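Local coordinates for protein beta-mannosidase (Hypocrea lixii, PDB 4UOJ) that probably hydrolyses beta-linked mannose residues from the non-reducing ends of mannosides, as a glycoside hydrolase of family 2, at residues Asp569-Asn574 with Phe591-Gly596; Ser578-Thr583 with Ala680-Ser685. All blocks are in the same frame, centred on the assembly; numbering follows the deposited sequence.

How the contacts relate
Contact 1 joins two parallel strands of the catalytic barrel, and contact 2 lies outward from it, where the loop between those strands meets helix 664-692. Their centres are 13 Å apart on the same side of the chain's centre, and their segments alternate along the sequence. Direct packing connects them: Gly-596 CA lies 3.2 Å from Tyr-683 OH, and Asn-574 ND2 lies 3.6 Å from Val-579 CG2. Contact 1 carries Glu-594 and Asp-571, an acidic cluster consistent with the active site of family 2 glycosidases. The side chain of Glu-594 is about 3 Å from a bound sodium ion and that of Asp-571 about 5 Å from a bound cadmium ion. Contact 2 belongs to the surrounding helix-and-loop layer.

Contact 1. Residues Asp569-Asn574 with Phe591-Gly596; sequences DTDFYN and FANEFG
Glu-594 and Tyr-573 meet through their polar ends: Tyr-573 OH donates to Glu-594 OE1 at 2.9 Å. The hydroxyl approaches that oxygen from the anti side, 33° out of the carboxylate plane, with ring and carboxylate planes turned 66° apart. With CG beside its backbone N (chi1 -80°) and an extended chain beyond, Glu-594 runs alongside Asp-571. Asp-571 OD1 lies 2.9 Å from Glu-594 OE1, two acceptors without a hydrogen bond, while water 2 sits within hydrogen-bonding distance of Asp-571 OD2 and Glu-594 OE2. One face of the Tyr-573 ring lies over Phe-595 CA, and Gly-596 O sits at the ring edge, 3.4 Å from Tyr-573 CD2. At the other end, Asp-569 CB packs 3.8 Å from Phe-591 CB, and Asp-569 OD2 lies over the Asn-593 amide, 3.1 Å from Asn-593 CG. Backbone hydrogen bonds, including Phe-572 N to Glu-594 O at 3.0 Å, join the parallel strands across a beta bulge at Asn-593, between the pairs Thr-570/Ala-592 and Asp-571/Glu-594. Arg-420 forms a salt bridge with Glu-594 OE2, and Glu-489 crowds OE1, consistent with the paired acids of a family 2 active site. Strand 702-705 bonds to strand 591-595 through Ala-592, while helix 664-692 covers Phe-572, Ala-592 and Phe-595.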
ATOM      1  N   ASP A 569      -1.576   5.184  16.890  1.00 43.22           N
ATOM      2  CA  ASP A 569      -0.467   5.151  15.956  1.00 42.91           C
ATOM      3  C   ASP A 569       0.010   6.569  15.667  1.00 44.95           C
ATOM      4  O   ASP A 569      -0.658   7.528  16.035  1.00 46.09           O
ATOM      5  CB  ASP A 569      -0.839   4.381  14.665  1.00 42.90           C
ATOM      6  CG  ASP A 569      -2.038   4.936  13.888  1.00 45.16           C
ATOM      7  OD1 ASP A 569      -2.769   5.792  14.435  1.00 44.50           O
ATOM      8  OD2 ASP A 569      -2.263   4.476  12.743  1.00 44.77           O
ATOM      9  N   THR A 570       1.185   6.700  15.055  1.00 44.90           N
ATOM     10  CA  THR A 570       1.800   8.003  14.761  1.00 46.10           C
ATOM     11  C   THR A 570       1.847   8.281  13.266  1.00 48.65           C
ATOM     12  O   THR A 570       2.268   7.439  12.463  1.00 45.59           O
ATOM     13  CB  THR A 570       3.157   8.202  15.487  1.00 46.75           C
ATOM     14  OG1 THR A 570       4.081   7.171  15.114  1.00 46.35           O
ATOM     15  CG2 THR A 570       2.988   8.206  16.992  1.00 44.97           C
ATOM     16  N   ASP A 571       1.420   9.485  12.932  1.00 53.43           N
ATOM     17  CA  ASP A 571       1.195   9.954  11.563  1.00 53.09           C
ATOM     18  C   ASP A 571       1.928  11.262  11.507  1.00 50.37           C
ATOM     19  O   ASP A 571       1.328  12.305  11.685  1.00 48.22           O
ATOM     20  CB  ASP A 571      -0.323  10.154  11.369  1.00 56.05           C
ATOM     21  CG  ASP A 571      -0.757  10.282   9.906  0.51 62.98           C
ATOM     22  OD1 ASP A 571      -0.202  11.059   9.135  1.00 61.43           O
ATOM     23  OD2 ASP A 571      -1.737   9.648   9.521  1.00 68.80           O
ATOM     24  N   PHE A 572       3.244  11.162  11.309  1.00 47.68           N
ATOM     25  CA  PHE A 572       4.175  12.267  11.508  1.00 48.28           C
ATOM     26  C   PHE A 572       4.996  12.796  10.305  1.00 49.32           C
ATOM     27  O   PHE A 572       5.750  12.098   9.692  1.00 47.16           O
ATOM     28  CB  PHE A 572       5.088  11.886  12.665  1.00 48.95           C
ATOM     29  CG  PHE A 572       6.317  12.746  12.815  1.00 51.54           C
ATOM     30  CD1 PHE A 572       7.478  12.414  12.191  1.00 49.37           C
ATOM     31  CD2 PHE A 572       6.301  13.877  13.624  1.00 54.41           C
ATOM     32  CE1 PHE A 572       8.600  13.181  12.350  1.00 52.86           C
ATOM     33  CE2 PHE A 572       7.421  14.654  13.785  1.00 54.31           C
ATOM     34  CZ  PHE A 572       8.577  14.303  13.148  1.00 53.98           C
ATOM     35  N   TYR A 573       4.843  14.085  10.030  1.00 50.56           N
ATOM     36  CA  TYR A 573       5.618  14.817   9.034  1.00 48.51           C
ATOM     37  C   TYR A 573       6.040  16.128   9.635  1.00 52.42           C
ATOM     38  O   TYR A 573       5.226  16.844  10.150  1.00 55.85           O
ATOM     39  CB  TYR A 573       4.773  15.128   7.814  1.00 45.00           C
ATOM     40  CG  TYR A 573       4.155  13.934   7.194  1.00 44.02           C
ATOM     41  CD1 TYR A 573       2.955  13.469   7.630  1.00 45.30           C
ATOM     42  CD2 TYR A 573       4.779  13.258   6.180  1.00 43.51           C
ATOM     43  CE1 TYR A 573       2.377  12.362   7.071  1.00 45.69           C
ATOM     44  CE2 TYR A 573       4.215  12.160   5.606  1.00 42.97           C
ATOM     45  CZ  TYR A 573       3.014  11.712   6.046  1.00 48.71           C
ATOM     46  OH  TYR A 573       2.439  10.593   5.495  1.00 46.89           O
ATOM     47  N   ASN A 574       7.310  16.442   9.556  1.00 48.61           N
ATOM     48  CA  ASN A 574       7.868  17.701  10.013  1.00 49.44           C
ATOM     49  C   ASN A 574       8.859  18.106   8.948  1.00 48.39           C
ATOM     50  O   ASN A 574       9.846  17.411   8.712  1.00 47.15           O
ATOM     51  CB  ASN A 574       8.525  17.578  11.403  1.00 50.67           C
ATOM     52  CG  ASN A 574       8.952  18.904  12.005  1.00 56.00           C
ATOM     53  OD1 ASN A 574       9.123  19.913  11.323  1.00 54.02           O
ATOM     54  ND2 ASN A 574       9.151  18.914  13.306  1.00 52.92           N
ATOM     55  N   PHE A 591       2.675   2.660  17.241  1.00 42.41           N
ATOM     56  CA  PHE A 591       2.845   2.197  15.883  1.00 40.78           C
ATOM     57  C   PHE A 591       3.046   3.415  15.025  1.00 43.12           C
ATOM     58  O   PHE A 591       2.450   4.427  15.282  1.00 42.93           O
ATOM     59  CB  PHE A 591       1.545   1.545  15.480  1.00 41.26           C
ATOM     60  CG  PHE A 591       1.641   0.630  14.320  1.00 40.56           C
ATOM     61  CD1 PHE A 591       1.627   1.114  13.047  1.00 41.37           C
ATOM     62  CD2 PHE A 591       1.639  -0.704  14.512  1.00 41.44           C
ATOM     63  CE1 PHE A 591       1.677   0.281  11.977  1.00 41.13           C
ATOM     64  CE2 PHE A 591       1.684  -1.556  13.454  1.00 43.01           C
ATOM     65  CZ  PHE A 591       1.693  -1.066  12.175  1.00 40.87           C
ATOM     66  N   ALA A 592       3.856   3.315  13.989  1.00 41.09           N
ATOM     67  CA  ALA A 592       3.989   4.406  13.049  1.00 40.57           C
ATOM     68  C   ALA A 592       3.443   4.001  11.710  1.00 42.00           C
ATOM     69  O   ALA A 592       4.057   3.239  10.995  1.00 43.19           O
ATOM     70  CB  ALA A 592       5.426   4.797  12.922  1.00 40.66           C
ATOM     71  N   ASN A 593       2.307   4.558  11.355  1.00 40.12           N
ATOM     72  CA  ASN A 593       1.593   4.189  10.121  1.00 40.42           C
ATOM     73  C   ASN A 593       1.890   5.084   8.927  1.00 42.09           C
ATOM     74  O   ASN A 593       1.598   4.704   7.785  1.00 41.31           O
ATOM     75  CB  ASN A 593       0.077   4.130  10.376  1.00 41.72           C
ATOM     76  CG  ASN A 593      -0.613   5.473  10.371  1.00 48.58           C
ATOM     77  OD1 ASN A 593      -0.231   6.406  11.097  1.00 47.22           O
ATOM     78  ND2 ASN A 593      -1.679   5.578   9.570  1.00 44.13           N
ATOM     79  N   GLU A 594       2.441   6.279   9.207  1.00 42.10           N
ATOM     80  CA  GLU A 594       2.771   7.319   8.215  1.00 41.53           C
ATOM     81  C   GLU A 594       3.914   8.192   8.726  1.00 42.61           C
ATOM     82  O   GLU A 594       3.909   8.617   9.886  1.00 44.10           O
ATOM     83  CB  GLU A 594       1.562   8.238   7.958  1.00 44.09           C
ATOM     84  CG  GLU A 594       0.507   7.695   7.022  1.00 49.87           C
ATOM     85  CD  GLU A 594      -0.532   8.719   6.548  1.00 60.49           C
ATOM     86  OE1 GLU A 594      -0.188   9.913   6.421  1.00 56.33           O
ATOM     87  OE2 GLU A 594      -1.687   8.309   6.244  1.00 59.51           O
ATOM     88  N   PHE A 595       4.877   8.466   7.838  1.00 38.96           N
ATOM     89  CA  PHE A 595       6.038   9.343   8.046  1.00 38.56           C
ATOM     90  C   PHE A 595       6.824   9.460   6.761  1.00 40.23           C
ATOM     91  O   PHE A 595       6.922   8.501   5.999  1.00 39.84           O
ATOM     92  CB  PHE A 595       6.950   8.919   9.217  1.00 39.43           C
ATOM     93  CG  PHE A 595       7.597   7.553   9.097  1.00 39.42           C
ATOM     94  CD1 PHE A 595       6.911   6.398   9.461  1.00 39.31           C
ATOM     95  CD2 PHE A 595       8.896   7.432   8.663  1.00 39.92           C
ATOM     96  CE1 PHE A 595       7.500   5.149   9.357  1.00 38.98           C
ATOM     97  CE2 PHE A 595       9.491   6.176   8.568  1.00 41.53           C
ATOM     98  CZ  PHE A 595       8.791   5.040   8.929  1.00 39.01           C
ATOM     99  N   GLY A 596       7.370  10.639   6.513  1.00 38.18           N
ATOM    100  CA  GLY A 596       8.135  10.858   5.301  1.00 35.96           C
ATOM    101  C   GLY A 596       8.503  12.280   4.955  1.00 37.91           C
ATOM    102  O   GLY A 596       8.139  13.230   5.659  1.00 38.09           O
TER
HETATM  103  O   HOH W   1       5.178   8.231  12.669  1.00 32.95           O
HETATM  104  O   HOH W   2      -3.422   7.900   8.633  1.00 49.25           O
HETATM  105  O   HOH W   3       8.956  14.839   7.762  1.00 36.19           O

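Contact 2. Residues Ser578-Thr583 with Ala680-Ser685; sequences SVSFDT and ADMYKS
Phe-581 drives the edge of its ring against the backbone of helix 664-692, with CE1 doing most of the touching. Phe-581 CE1 is 3.5 Å from Met-682 N and 3.6 Å from Asp-681 O, and both of these helix atoms lie near the ring plane. Ser-685, one turn further along the helix, also stands at this edge, with its CB 4.0 Å from Phe-581 CD1. The ring reaches the helix because CG stands beside the backbone N of Phe-581, anti to the carbonyl carbon (chi1 -55°). Two further aromatics also meet the ring: Tyr-655 meets it edge-to-face, and Phe-678 comes from the preceding part of the same helix.

Van der Waals contact from Met-682 extends the interface toward Ser-580. Its chain bends at chi2 and chi3, which brings the terminal methyl CE to 3.3 Å from Ser-580 OG and 3.6 Å from Ser-580 CB. Met-682 CG meanwhile rests 3.7 Å from Ser-580 O.

No hydrogen bond crosses directly between the segments. Tyr-586 links them instead, since its hydroxyl bonds both Ser-580 O and Ser-685 OG. Asp-681 turns its carboxylate elsewhere, with OD2 held by the hydroxyls of Tyr-656 and Tyr-886.

Within the loop, a type I beta turn from Val-579 to Asp-582, closed by the bond from Asp-582 N to Val-579 O at 2.9 Å, places Ser-580 and Phe-581 at its two central positions, and these are the residues that meet the helix. The arrangement is a loop packed on a peripheral helix of a (beta/alpha)8 barrel, the catalytic fold of family 2 glycosidases: the turn lies between strands 569-572 and 591-595, and the helix lies between strands 591-595 and 702-705 along the chain.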
ATOM      1  N   SER A 578      15.891  21.504  10.202  1.00 48.75           N
ATOM      2  CA  SER A 578      16.801  21.666  11.316  1.00 50.88           C
ATOM      3  C   SER A 578      16.652  20.604  12.403  1.00 53.57           C
ATOM      4  O   SER A 578      17.535  20.426  13.206  1.00 56.55           O
ATOM      5  CB  SER A 578      16.697  23.070  11.911  1.00 53.52           C
ATOM      6  OG  SER A 578      15.415  23.315  12.411  1.00 58.03           O
ATOM      7  N   VAL A 579      15.514  19.939  12.450  1.00 50.38           N
ATOM      8  CA  VAL A 579      15.214  18.902  13.445  1.00 50.55           C
ATOM      9  C   VAL A 579      15.013  17.507  12.830  1.00 50.51           C
ATOM     10  O   VAL A 579      14.646  16.581  13.541  1.00 52.39           O
ATOM     11  CB  VAL A 579      14.038  19.295  14.382  1.00 53.64           C
ATOM     12  CG1 VAL A 579      14.375  20.550  15.194  1.00 55.19           C
ATOM     13  CG2 VAL A 579      12.728  19.464  13.615  1.00 53.43           C
ATOM     14  N   SER A 580      15.286  17.355  11.526  1.00 47.99           N
ATOM     15  CA  SER A 580      15.091  16.110  10.760  1.00 46.50           C
ATOM     16  C   SER A 580      15.748  14.873  11.343  1.00 46.71           C
ATOM     17  O   SER A 580      15.170  13.799  11.255  1.00 45.56           O
ATOM     18  CB  SER A 580      15.528  16.307   9.309  1.00 46.88           C
ATOM     19  OG  SER A 580      14.654  17.207   8.643  1.00 46.88           O
ATOM     20  N   PHE A 581      16.912  15.042  11.942  1.00 46.07           N
ATOM     21  CA  PHE A 581      17.622  13.974  12.604  1.00 46.48           C
ATOM     22  C   PHE A 581      17.645  14.099  14.132  1.00 48.44           C
ATOM     23  O   PHE A 581      18.433  13.464  14.772  1.00 47.67           O
ATOM     24  CB  PHE A 581      19.025  13.866  12.026  1.00 46.98           C
ATOM     25  CG  PHE A 581      19.038  13.697  10.554  1.00 47.61           C
ATOM     26  CD1 PHE A 581      18.807  12.462   9.986  1.00 47.91           C
ATOM     27  CD2 PHE A 581      19.216  14.777   9.723  1.00 48.28           C
ATOM     28  CE1 PHE A 581      18.779  12.310   8.627  1.00 46.47           C
ATOM     29  CE2 PHE A 581      19.194  14.626   8.365  1.00 47.62           C
ATOM     30  CZ  PHE A 581      18.967  13.389   7.821  1.00 46.76           C
ATOM     31  N   ASP A 582      16.783  14.927  14.698  1.00 47.57           N
ATOM     32  CA  ASP A 582      16.707  15.078  16.141  1.00 50.74           C
ATOM     33  C   ASP A 582      15.582  14.195  16.683  1.00 52.09           C
ATOM     34  O   ASP A 582      14.439  14.411  16.396  1.00 51.09           O
ATOM     35  CB  ASP A 582      16.500  16.556  16.481  1.00 54.58           C
ATOM     36  CG  ASP A 582      16.407  16.847  17.971  1.00 59.86           C
ATOM     37  OD1 ASP A 582      16.777  16.047  18.821  1.00 61.26           O
ATOM     38  OD2 ASP A 582      15.957  17.926  18.300  1.00 63.35           O
ATOM     39  N   THR A 583      15.934  13.174  17.445  1.00 50.52           N
ATOM     40  CA  THR A 583      14.954  12.192  17.886  1.00 50.43           C
ATOM     41  C   THR A 583      13.951  12.722  18.863  1.00 51.89           C
ATOM     42  O   THR A 583      12.882  12.188  18.962  1.00 51.97           O
ATOM     43  CB  THR A 583      15.566  10.895  18.436  1.00 56.46           C
ATOM     44  OG1 THR A 583      16.360  11.172  19.580  1.00 59.11           O
ATOM     45  CG2 THR A 583      16.407  10.238  17.412  1.00 54.93           C
ATOM     46  N   ALA A 680      16.444   9.028   2.363  1.00 36.87           N
ATOM     47  CA  ALA A 680      16.880   7.712   2.846  1.00 36.99           C
ATOM     48  C   ALA A 680      17.371   7.741   4.303  1.00 40.10           C
ATOM     49  O   ALA A 680      16.890   6.965   5.131  1.00 39.80           O
ATOM     50  CB  ALA A 680      17.961   7.142   1.929  1.00 36.66           C
ATOM     51  N   ASP A 681      18.300   8.632   4.581  1.00 38.53           N
ATOM     52  CA  ASP A 681      18.890   8.793   5.873  1.00 39.94           C
ATOM     53  C   ASP A 681      17.893   9.222   6.914  1.00 42.95           C
ATOM     54  O   ASP A 681      17.974   8.838   8.049  1.00 43.78           O
ATOM     55  CB  ASP A 681      20.009   9.809   5.815  1.00 42.43           C
ATOM     56  CG  ASP A 681      21.315   9.223   5.386  1.00 47.63           C
ATOM     57  OD1 ASP A 681      21.411   8.008   5.210  1.00 47.24           O
ATOM     58  OD2 ASP A 681      22.260   9.992   5.189  1.00 50.18           O
ATOM     59  N   MET A 682      16.991  10.083   6.535  1.00 41.84           N
ATOM     60  CA  MET A 682      15.971  10.506   7.439  1.00 43.34           C
ATOM     61  C   MET A 682      15.023   9.401   7.886  1.00 43.62           C
ATOM     62  O   MET A 682      14.721   9.292   9.046  1.00 44.24           O
ATOM     63  CB  MET A 682      15.174  11.615   6.809  1.00 45.15           C
ATOM     64  CG  MET A 682      14.760  12.673   7.794  1.00 49.98           C
ATOM     65  SD  MET A 682      13.010  12.993   7.771  1.00 53.79           S
ATOM     66  CE  MET A 682      12.969  14.696   7.447  1.00 53.53           C
ATOM     67  N   TYR A 683      14.550   8.611   6.942  1.00 38.44           N
ATOM     68  CA  TYR A 683      13.660   7.520   7.221  1.00 38.32           C
ATOM     69  C   TYR A 683      14.335   6.489   8.089  1.00 41.24           C
ATOM     70  O   TYR A 683      13.719   5.924   8.958  1.00 42.24           O
ATOM     71  CB  TYR A 683      13.232   6.826   5.940  1.00 38.28           C
ATOM     72  CG  TYR A 683      12.172   7.492   5.124  1.00 37.39           C
ATOM     73  CD1 TYR A 683      12.231   8.819   4.824  1.00 39.50           C
ATOM     74  CD2 TYR A 683      11.145   6.778   4.606  1.00 36.68           C
ATOM     75  CE1 TYR A 683      11.280   9.427   4.035  1.00 38.71           C
ATOM     76  CE2 TYR A 683      10.193   7.368   3.831  1.00 36.63           C
ATOM     77  CZ  TYR A 683      10.277   8.697   3.538  1.00 38.96           C
ATOM     78  OH  TYR A 683       9.341   9.295   2.760  1.00 37.95           O
ATOM     79  N   LYS A 684      15.609   6.240   7.809  1.00 38.96           N
ATOM     80  CA  LYS A 684      16.468   5.347   8.589  1.00 38.08           C
ATOM     81  C   LYS A 684      16.485   5.811  10.050  1.00 40.30           C
ATOM     82  O   LYS A 684      16.277   5.011  10.942  1.00 42.05           O
ATOM     83  CB  LYS A 684      17.879   5.338   7.998  1.00 38.93           C
ATOM     84  CG  LYS A 684      18.905   4.526   8.784  1.00 41.14           C
ATOM     85  CD  LYS A 684      20.321   4.957   8.427  1.00 44.74           C
ATOM     86  CE  LYS A 684      21.368   4.279   9.276  1.00 45.78           C
ATOM     87  NZ  LYS A 684      22.744   4.584   8.786  1.00 46.91           N
ATOM     88  N   SER A 685      16.704   7.110  10.273  1.00 39.52           N
ATOM     89  CA  SER A 685      16.746   7.736  11.586  1.00 41.16           C
ATOM     90  C   SER A 685      15.423   7.524  12.319  1.00 43.45           C
ATOM     91  O   SER A 685      15.406   7.243  13.519  1.00 45.06           O
ATOM     92  CB  SER A 685      17.057   9.230  11.452  1.00 44.11           C
ATOM     93  OG  SER A 685      17.001   9.899  12.706  1.00 48.91           O
TER